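VP5 (Halorubrum pleomorphic virus 6, PDB 6QGL) is a viral envelope protein that probably drives fusion of the virus envelope with the membrane of its haloarchaeal host. Local coordinates at residues 129-134 with 164-169; 149-154 with 217-222; 185-190 with 199-204. All blocks are in the same frame, centred on the assembly; numbering follows the deposited sequence.

Contact 1: residues 129-134 with 164-169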
loop_
_atom_site.group_PDB
_atom_site.type_symbol
_atom_site.label_atom_id
_atom_site.label_comp_id
_atom_site.label_asym_id
_atom_site.label_seq_id
_atom_site.Cartn_x
_atom_site.Cartn_y
_atom_site.Cartn_z
ATOM N N GLU A 129 0.863 18.515 3.653
ATOM C CA GLU A 129 2.289 18.288 3.878
ATOM C C GLU A 129 3.096 19.107 2.885
ATOM O O GLU A 129 4.025 19.792 3.304
ATOM C CB GLU A 129 2.634 16.796 3.767
ATOM C CG GLU A 129 4.082 16.452 4.072
ATOM C CD GLU A 129 4.407 14.983 3.900
ATOM O OE1 GLU A 129 4.246 14.467 2.769
ATOM O OE2 GLU A 129 4.821 14.347 4.895
ATOM N N LEU A 130 2.723 19.073 1.583
ATOM C CA LEU A 130 3.403 19.853 0.547
ATOM C C LEU A 130 3.409 21.335 0.914
ATOM O O LEU A 130 4.456 21.968 0.809
ATOM C CB LEU A 130 2.805 19.623 -0.856
ATOM C CG LEU A 130 3.415 20.436 -2.020
ATOM C CD1 LEU A 130 4.915 20.186 -2.171
ATOM C CD2 LEU A 130 2.716 20.142 -3.314
ATOM N N GLU A 131 2.265 21.859 1.405
ATOM C CA GLU A 131 2.144 23.245 1.853
ATOM C C GLU A 131 3.081 23.525 3.029
ATOM O O GLU A 131 3.751 24.560 3.031
ATOM C CB GLU A 131 0.688 23.581 2.220
ATOM C CG GLU A 131 0.455 25.046 2.582
ATOM C CD GLU A 131 0.746 26.074 1.502
ATOM O OE1 GLU A 131 0.868 25.687 0.319
ATOM O OE2 GLU A 131 0.846 27.275 1.837
ATOM N N ALA A 132 3.143 22.597 4.010
ATOM C CA ALA A 132 4.014 22.719 5.183
ATOM C C ALA A 132 5.488 22.709 4.763
ATOM O O ALA A 132 6.286 23.461 5.327
ATOM C CB ALA A 132 3.737 21.599 6.174
ATOM N N MET A 133 5.833 21.880 3.752
ATOM C CA MET A 133 7.182 21.771 3.189
ATOM C C MET A 133 7.526 23.054 2.428
ATOM O O MET A 133 8.640 23.559 2.560
ATOM C CB MET A 133 7.303 20.539 2.278
ATOM C CG MET A 133 7.255 19.222 3.030
ATOM S SD MET A 133 7.850 17.806 2.071
ATOM C CE MET A 133 6.444 17.490 1.026
ATOM N N THR A 134 6.546 23.601 1.673
ATOM C CA THR A 134 6.671 24.850 0.915
ATOM C C THR A 134 6.938 26.011 1.878
ATOM O O THR A 134 7.867 26.786 1.643
ATOM C CB THR A 134 5.432 25.073 0.034
ATOM O OG1 THR A 134 5.280 23.955 -0.838
ATOM C CG2 THR A 134 5.517 26.347 -0.794
ATOM N N SER A 164 3.172 31.821 -0.698
ATOM C CA SER A 164 3.247 30.458 -1.211
ATOM C C SER A 164 2.661 30.399 -2.626
ATOM O O SER A 164 1.617 31.018 -2.869
ATOM C CB SER A 164 2.499 29.494 -0.294
ATOM O OG SER A 164 2.524 28.169 -0.800
ATOM N N PRO A 165 3.278 29.644 -3.568
ATOM C CA PRO A 165 2.678 29.524 -4.908
ATOM C C PRO A 165 1.445 28.608 -4.898
ATOM O O PRO A 165 0.718 28.537 -5.891
ATOM C CB PRO A 165 3.817 28.946 -5.750
ATOM C CG PRO A 165 4.625 28.158 -4.797
ATOM C CD PRO A 165 4.510 28.832 -3.455
ATOM N N ASN A 166 1.214 27.915 -3.760
ATOM C CA ASN A 166 0.112 26.983 -3.535
ATOM C C ASN A 166 -1.078 27.624 -2.828
ATOM O O ASN A 166 -0.916 28.544 -2.025
ATOM C CB ASN A 166 0.569 25.785 -2.695
ATOM C CG ASN A 166 1.872 25.135 -3.080
ATOM O OD1 ASN A 166 2.181 24.931 -4.260
ATOM N ND2 ASN A 166 2.648 24.763 -2.074
ATOM N N THR A 167 -2.273 27.085 -3.102
ATOM C CA THR A 167 -3.542 27.467 -2.490
ATOM C C THR A 167 -4.331 26.174 -2.269
ATOM O O THR A 167 -4.554 25.422 -3.224
ATOM C CB THR A 167 -4.327 28.471 -3.367
ATOM O OG1 THR A 167 -3.459 29.502 -3.841
ATOM C CG2 THR A 167 -5.507 29.094 -2.630
ATOM N N LEU A 168 -4.709 25.894 -1.008
ATOM C CA LEU A 168 -5.509 24.716 -0.669
ATOM C C LEU A 168 -6.953 25.178 -0.572
ATOM O O LEU A 168 -7.342 25.821 0.410
ATOM C CB LEU A 168 -5.039 24.026 0.638
ATOM C CG LEU A 168 -3.563 23.627 0.767
ATOM C CD1 LEU A 168 -3.343 22.763 1.989
ATOM C CD2 LEU A 168 -3.057 22.900 -0.464
ATOM N N LYS A 169 -7.721 24.924 -1.644
ATOM C CA LYS A 169 -9.117 25.340 -1.783
ATOM C C LYS A 169 -10.070 24.322 -1.179
ATOM O O LYS A 169 -9.950 23.129 -1.455
ATOM C CB LYS A 169 -9.463 25.582 -3.264
ATOM C CG LYS A 169 -8.730 26.763 -3.899
ATOM C CD LYS A 169 -8.930 26.823 -5.408
ATOM C CE LYS A 169 -10.090 27.700 -5.812
ATOM N NZ LYS A 169 -10.318 27.668 -7.279
#
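Helix 97-140 carries the first strand of a four-stranded antiparallel sheet here, a helix-on-sheet packing in the N-terminal envelope-protein region, with strand 166-174 at the sheet's edge and polar side chains joining it to the helix. The axes of helix 129-134 and strand 166-169 run roughly antiparallel, 149° apart. Glu131 and Asn166 pass alongside one another, each reaching the other way, with carboxylate and amide planes 71° apart. Glu131 leaves the helix with CG anti to the backbone N, and the chain bends about CB-CG (chi2 61°), which swings its carboxylate to the strand. Two donors grip Glu131 OE1. Ser164 OG approaches on the syn lone pair, 3.2 Å from Glu131 OE1, whereas Asn166 ND2 comes from above the carboxylate plane at 3.1 Å from the same Glu131 OE1. The acceptor lies almost exactly in the Asn166 amide plane, so the bond constrains the turn of that amide. At the other end of the amide, Asn166 OD1 accepts from His188 ND1 on the next strand. Two donors on one oxygen probably favour the ionised form of Glu131. Ser164 also prepares the strand's start: its OG accepts from Asn166 N at 3.2 Å, closing an ST turn around Pro165. Farther along the strand, Leu168 lays CD1 against Glu131 CB, 4.1 Å away, and its side chain also rests on Phe186. One turn along the helix, Thr134 meets Asn166 tip to tip. Thr134 CG2, anti to the backbone N, lies 3.8 Å from Pro165 CD. The Thr134 hydroxyl turns back to the helix, where Thr134 OG1 donates to Leu130 O at 2.7 Å from above the carbonyl plane, and the same Thr134 OG1 receives a weak bond from Asn166 ND2 at 3.0 Å.

Contact 2: residues 149-154 with 217-222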
loop_
_atom_site.group_PDB
_atom_site.type_symbol
_atom_site.label_atom_id
_atom_site.label_comp_id
_atom_site.label_asym_id
_atom_site.label_seq_id
_atom_site.Cartn_x
_atom_site.Cartn_y
_atom_site.Cartn_z
ATOM N N THR A 149 8.307 22.555 -5.197
ATOM C CA THR A 149 7.114 22.693 -6.034
ATOM C C THR A 149 7.532 22.831 -7.493
ATOM O O THR A 149 7.792 23.942 -7.962
ATOM C CB THR A 149 6.183 23.827 -5.556
ATOM O OG1 THR A 149 6.885 25.068 -5.574
ATOM C CG2 THR A 149 5.567 23.569 -4.188
ATOM N N ASP A 150 7.641 21.693 -8.195
ATOM C CA ASP A 150 7.991 21.663 -9.617
ATOM C C ASP A 150 6.867 20.987 -10.388
ATOM O O ASP A 150 6.672 19.774 -10.276
ATOM C CB ASP A 150 9.349 20.976 -9.871
ATOM C CG ASP A 150 9.804 20.945 -11.327
ATOM O OD1 ASP A 150 9.089 21.506 -12.194
ATOM O OD2 ASP A 150 10.874 20.367 -11.598
ATOM N N PHE A 151 6.123 21.786 -11.159
ATOM C CA PHE A 151 4.993 21.306 -11.950
ATOM C C PHE A 151 5.320 21.310 -13.442
ATOM O O PHE A 151 4.447 21.049 -14.265
ATOM C CB PHE A 151 3.705 22.083 -11.587
ATOM C CG PHE A 151 3.285 21.801 -10.156
ATOM C CD1 PHE A 151 3.936 22.412 -9.088
ATOM C CD2 PHE A 151 2.332 20.830 -9.872
ATOM C CE1 PHE A 151 3.599 22.105 -7.767
ATOM C CE2 PHE A 151 1.995 20.522 -8.551
ATOM C CZ PHE A 151 2.641 21.152 -7.509
ATOM N N GLY A 152 6.588 21.556 -13.767
ATOM C CA GLY A 152 7.072 21.565 -15.142
ATOM C C GLY A 152 7.908 22.779 -15.480
ATOM O O GLY A 152 8.979 22.645 -16.077
ATOM N N ASP A 153 7.412 23.971 -15.103
ATOM C CA ASP A 153 8.090 25.249 -15.325
ATOM C C ASP A 153 8.233 25.980 -13.973
ATOM O O ASP A 153 7.482 26.917 -13.684
ATOM C CB ASP A 153 7.331 26.086 -16.368
ATOM C CG ASP A 153 8.018 27.376 -16.764
ATOM O OD1 ASP A 153 9.126 27.642 -16.256
ATOM O OD2 ASP A 153 7.447 28.118 -17.585
ATOM N N PRO A 154 9.203 25.552 -13.133
ATOM C CA PRO A 154 9.340 26.153 -11.797
ATOM C C PRO A 154 10.117 27.472 -11.759
ATOM O O PRO A 154 11.188 27.560 -11.148
ATOM C CB PRO A 154 10.007 25.037 -10.995
ATOM C CG PRO A 154 10.853 24.330 -11.993
ATOM C CD PRO A 154 10.163 24.443 -13.321
ATOM N N THR A 217 0.152 17.621 -13.791
ATOM C CA THR A 217 -0.681 17.409 -12.600
ATOM C C THR A 217 0.228 17.046 -11.430
ATOM O O THR A 217 0.400 17.874 -10.543
ATOM C CB THR A 217 -1.814 16.432 -12.867
ATOM O OG1 THR A 217 -1.247 15.185 -13.239
ATOM C CG2 THR A 217 -2.763 16.919 -13.949
ATOM N N TYR A 218 1.000 15.967 -11.569
ATOM C CA TYR A 218 1.983 15.501 -10.581
ATOM C C TYR A 218 3.091 16.513 -10.230
ATOM O O TYR A 218 3.420 17.382 -11.044
ATOM C CB TYR A 218 2.637 14.211 -11.091
ATOM C CG TYR A 218 3.325 14.363 -12.429
ATOM C CD1 TYR A 218 2.599 14.345 -13.617
ATOM C CD2 TYR A 218 4.707 14.520 -12.511
ATOM C CE1 TYR A 218 3.225 14.500 -14.851
ATOM C CE2 TYR A 218 5.346 14.675 -13.739
ATOM C CZ TYR A 218 4.601 14.661 -14.907
ATOM O OH TYR A 218 5.229 14.803 -16.121
ATOM N N ASN A 219 3.671 16.364 -9.022
ATOM C CA ASN A 219 4.797 17.155 -8.529
ATOM C C ASN A 219 6.083 16.336 -8.692
ATOM O O ASN A 219 6.052 15.113 -8.538
ATOM C CB ASN A 219 4.594 17.517 -7.051
ATOM C CG ASN A 219 5.557 18.549 -6.490
ATOM O OD1 ASN A 219 6.266 19.262 -7.212
ATOM N ND2 ASN A 219 5.588 18.659 -5.173
ATOM N N THR A 220 7.207 17.010 -9.006
ATOM C CA THR A 220 8.515 16.367 -9.158
ATOM C C THR A 220 9.476 16.946 -8.118
ATOM O O THR A 220 9.809 18.128 -8.182
ATOM C CB THR A 220 9.033 16.461 -10.609
ATOM O OG1 THR A 220 8.006 16.055 -11.516
ATOM C CG2 THR A 220 10.276 15.607 -10.842
ATOM N N VAL A 221 9.874 16.125 -7.133
ATOM C CA VAL A 221 10.800 16.525 -6.064
ATOM C C VAL A 221 11.949 15.521 -6.033
ATOM O O VAL A 221 11.725 14.350 -5.714
ATOM C CB VAL A 221 10.116 16.663 -4.670
ATOM C CG1 VAL A 221 11.124 17.065 -3.589
ATOM C CG2 VAL A 221 8.947 17.641 -4.712
ATOM N N ASP A 222 13.169 15.978 -6.381
ATOM C CA ASP A 222 14.392 15.170 -6.428
ATOM C C ASP A 222 14.196 13.889 -7.277
ATOM O O ASP A 222 14.433 12.771 -6.809
ATOM C CB ASP A 222 14.909 14.882 -4.997
ATOM C CG ASP A 222 16.292 14.266 -4.907
ATOM O OD1 ASP A 222 17.206 14.744 -5.617
ATOM O OD2 ASP A 222 16.467 13.323 -4.109
HETATM O O HOH W 1 5.980 17.991 -12.336
HETATM O O HOH W 2 12.196 19.191 -9.136
#
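Thr149 leads out of helix 145-148, its OG1 bonded back to Leu145 O, and brings its CA against the amide oxygen of Asn219. At Asp150 the backbone takes over: Asp150 N donates to Asn219 OD1 at 3.0 Å, in the plane of that carbonyl, and Asp150 O accepts from Thr220 N at 3.1 Å. Asn219 is set for this by CG anti to its backbone N (chi1 -169°), while its ND2 holds Ile148 O, so one amide grips the backbone before and after Thr149. Water 1 donates to Asp150 O and Tyr218 O and accepts from Thr220 OG1; water 2 joins Asp150 OD2 to Thr220 O. Strand 219-221 belongs to a two-stranded antiparallel hairpin with 224-226, and Asp150 meets it with two bonds. The Asp150 side chain, CG anti to the backbone N, closes an Asx turn, Asp150 OD1 accepting from Gly152 N at 3.0 Å from above the carboxylate plane. Between them Phe151 stacks its ring on the Asn219 amide, planes 3° apart, with Asn219 OD1 over one face toward the rim, 3.9 Å from Phe151 CE1. Thr217 O sits at the ring edge, 3.6 Å from Phe151 CD2.

Contact 3: residues 185-190 with 199-204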
loop_
_atom_site.group_PDB
_atom_site.type_symbol
_atom_site.label_atom_id
_atom_site.label_comp_id
_atom_site.label_asym_id
_atom_site.label_seq_id
_atom_site.Cartn_x
_atom_site.Cartn_y
_atom_site.Cartn_z
ATOM N N THR A 185 -8.692 21.001 -2.717
ATOM C CA THR A 185 -8.333 21.108 -4.122
ATOM C C THR A 185 -7.007 21.842 -4.164
ATOM O O THR A 185 -6.895 22.963 -3.656
ATOM C CB THR A 185 -9.453 21.761 -4.935
ATOM O OG1 THR A 185 -10.569 20.879 -4.922
ATOM C CG2 THR A 185 -9.049 22.036 -6.380
ATOM N N PHE A 186 -5.992 21.186 -4.729
ATOM C CA PHE A 186 -4.661 21.754 -4.824
ATOM C C PHE A 186 -4.516 22.667 -6.034
ATOM O O PHE A 186 -4.574 22.197 -7.169
ATOM C CB PHE A 186 -3.590 20.647 -4.835
ATOM C CG PHE A 186 -2.190 21.195 -4.954
ATOM C CD1 PHE A 186 -1.525 21.697 -3.841
ATOM C CD2 PHE A 186 -1.549 21.246 -6.184
ATOM C CE1 PHE A 186 -0.243 22.236 -3.958
ATOM C CE2 PHE A 186 -0.277 21.797 -6.300
ATOM C CZ PHE A 186 0.373 22.282 -5.186
ATOM N N ARG A 187 -4.283 23.962 -5.784
ATOM C CA ARG A 187 -4.020 24.962 -6.817
ATOM C C ARG A 187 -2.569 25.419 -6.664
ATOM O O ARG A 187 -2.108 25.610 -5.540
ATOM C CB ARG A 187 -5.000 26.152 -6.719
ATOM C CG ARG A 187 -4.752 27.257 -7.753
ATOM C CD ARG A 187 -5.899 28.242 -7.829
ATOM N NE ARG A 187 -5.621 29.343 -8.754
ATOM C CZ ARG A 187 -5.862 29.321 -10.063
ATOM N NH1 ARG A 187 -5.574 30.373 -10.815
ATOM N NH2 ARG A 187 -6.384 28.240 -10.630
ATOM N N HIS A 188 -1.851 25.563 -7.790
ATOM C CA HIS A 188 -0.461 26.010 -7.841
ATOM C C HIS A 188 -0.278 26.996 -8.985
ATOM O O HIS A 188 -0.579 26.670 -10.131
ATOM C CB HIS A 188 0.501 24.816 -7.995
ATOM C CG HIS A 188 1.945 25.203 -8.102
ATOM N ND1 HIS A 188 2.713 25.437 -6.979
ATOM C CD2 HIS A 188 2.712 25.390 -9.202
ATOM C CE1 HIS A 188 3.914 25.760 -7.427
ATOM N NE2 HIS A 188 3.965 25.740 -8.757
ATOM N N ASN A 189 0.221 28.198 -8.661
ATOM C CA ASN A 189 0.524 29.257 -9.624
ATOM C C ASN A 189 1.931 29.784 -9.345
ATOM O O ASN A 189 2.213 30.201 -8.219
ATOM C CB ASN A 189 -0.511 30.392 -9.569
ATOM C CG ASN A 189 -0.370 31.399 -10.690
ATOM O OD1 ASN A 189 0.016 31.069 -11.817
ATOM N ND2 ASN A 189 -0.686 32.652 -10.411
ATOM N N THR A 190 2.803 29.774 -10.371
ATOM C CA THR A 190 4.197 30.227 -10.273
ATOM C C THR A 190 4.328 31.743 -10.025
ATOM O O THR A 190 5.374 32.190 -9.548
ATOM C CB THR A 190 5.023 29.764 -11.477
ATOM O OG1 THR A 190 4.455 30.296 -12.673
ATOM C CG2 THR A 190 5.137 28.241 -11.563
ATOM N N TYR A 199 3.836 31.740 -17.660
ATOM C CA TYR A 199 2.587 31.466 -16.932
ATOM C C TYR A 199 2.322 29.973 -16.814
ATOM O O TYR A 199 2.167 29.286 -17.824
ATOM C CB TYR A 199 1.388 32.187 -17.574
ATOM C CG TYR A 199 0.089 32.075 -16.799
ATOM C CD1 TYR A 199 -0.077 32.731 -15.582
ATOM C CD2 TYR A 199 -0.998 31.374 -17.313
ATOM C CE1 TYR A 199 -1.282 32.665 -14.881
ATOM C CE2 TYR A 199 -2.210 31.306 -16.625
ATOM C CZ TYR A 199 -2.345 31.949 -15.405
ATOM O OH TYR A 199 -3.533 31.877 -14.714
ATOM N N SER A 200 2.348 29.473 -15.572
ATOM C CA SER A 200 2.143 28.068 -15.250
ATOM C C SER A 200 1.193 27.952 -14.057
ATOM O O SER A 200 1.493 28.453 -12.968
ATOM C CB SER A 200 3.481 27.395 -14.955
ATOM O OG SER A 200 3.337 26.010 -14.695
ATOM N N VAL A 201 0.028 27.327 -14.285
ATOM C CA VAL A 201 -1.001 27.112 -13.268
ATOM C C VAL A 201 -1.605 25.705 -13.392
ATOM O O VAL A 201 -1.861 25.233 -14.502
ATOM C CB VAL A 201 -2.075 28.246 -13.229
ATOM C CG1 VAL A 201 -2.856 28.338 -14.536
ATOM C CG2 VAL A 201 -3.029 28.093 -12.042
ATOM N N VAL A 202 -1.778 25.029 -12.247
ATOM C CA VAL A 202 -2.396 23.711 -12.140
ATOM C C VAL A 202 -3.381 23.723 -10.966
ATOM O O VAL A 202 -3.111 24.344 -9.939
ATOM C CB VAL A 202 -1.383 22.528 -12.106
ATOM C CG1 VAL A 202 -0.721 22.359 -10.738
ATOM C CG2 VAL A 202 -2.036 21.224 -12.563
ATOM N N GLU A 203 -4.542 23.095 -11.148
ATOM C CA GLU A 203 -5.573 22.984 -10.121
ATOM C C GLU A 203 -6.258 21.646 -10.294
ATOM O O GLU A 203 -6.840 21.399 -11.351
ATOM C CB GLU A 203 -6.575 24.150 -10.189
ATOM C CG GLU A 203 -7.493 24.206 -8.977
ATOM C CD GLU A 203 -8.490 25.348 -8.922
ATOM O OE1 GLU A 203 -8.186 26.445 -9.443
ATOM O OE2 GLU A 203 -9.575 25.146 -8.332
ATOM N N TYR A 204 -6.146 20.764 -9.283
ATOM C CA TYR A 204 -6.727 19.421 -9.327
ATOM C C TYR A 204 -6.915 18.785 -7.941
ATOM O O TYR A 204 -6.492 19.340 -6.924
ATOM C CB TYR A 204 -5.902 18.497 -10.258
ATOM C CG TYR A 204 -4.526 18.131 -9.745
ATOM C CD1 TYR A 204 -3.461 19.022 -9.843
ATOM C CD2 TYR A 204 -4.267 16.861 -9.235
ATOM C CE1 TYR A 204 -2.191 18.683 -9.388
ATOM C CE2 TYR A 204 -2.999 16.508 -8.784
ATOM C CZ TYR A 204 -1.965 17.423 -8.860
ATOM O OH TYR A 204 -0.718 17.064 -8.412
#
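This is a beta-hairpin pairing, strand 185-189 against strand 201-204, at the middle of the four-stranded antiparallel sheet in the N-terminal region. Phe186 with Tyr204 and His188 with Val202 are hydrogen-bonded pairs; Arg187 with Glu203 and Asn189 with Val201 are non-hydrogen-bonded pairs. His188 N points nearly along the carbonyl axis of Val202 O, 2.8 Å away, and Thr190 N extends the pairing to Ser200 O at 3.2 Å. On the face bearing Arg187 and Glu203, the arginine runs extended from CG to NE, with CG anti to the backbone N, and crosses the glutamate obliquely. Arg187 NH2 donates to the anti lone pair of Glu203 OE1 at 2.8 Å, a salt bridge with guanidinium and carboxylate planes 83° apart. Val201 CG2 lies over one face of the guanidinium, 3.6 Å from Arg187 NH1. Glu203 OE2 binds Lys169 NZ, so this carboxylate links two cationic side chains and is probably ionised. On the opposite face, Phe186 and Tyr204 run alongside one another, with Phe186 CD2 4.2 Å from Tyr204 CE1, and Val202 CG1 packs 3.9 Å from His188 CB. Strands 166-174 and 209-213 flank the pair, while Phe186 packs on Val127 and Leu130 of helix 97-140 and His188 stacks on Phe151.

How the contacts relate
Contact 3 is the buried one, a backbone pairing inside the sheet; contacts 1 and 2 are partly buried: contact 1 ties helix 97-140 to that sheet's edge strand, contact 2 ties a loop to a separate hairpin. Contacts 1 and 3 share the sheet directly, strands 166-174 and 180-189 being neighbours: Lys169 O lies 2.8 Å from Thr185 N. Contact 1 works through side-chain hydrogen bonds, contact 2 through backbone, amide and water bonds, and contact 3 combines backbone bonds with a salt bridge. Phe151 of contact 2 inserts its ring beside His188 and Phe186 of contact 3, and Thr149 packs on Thr134 and Asn166 of contact 1.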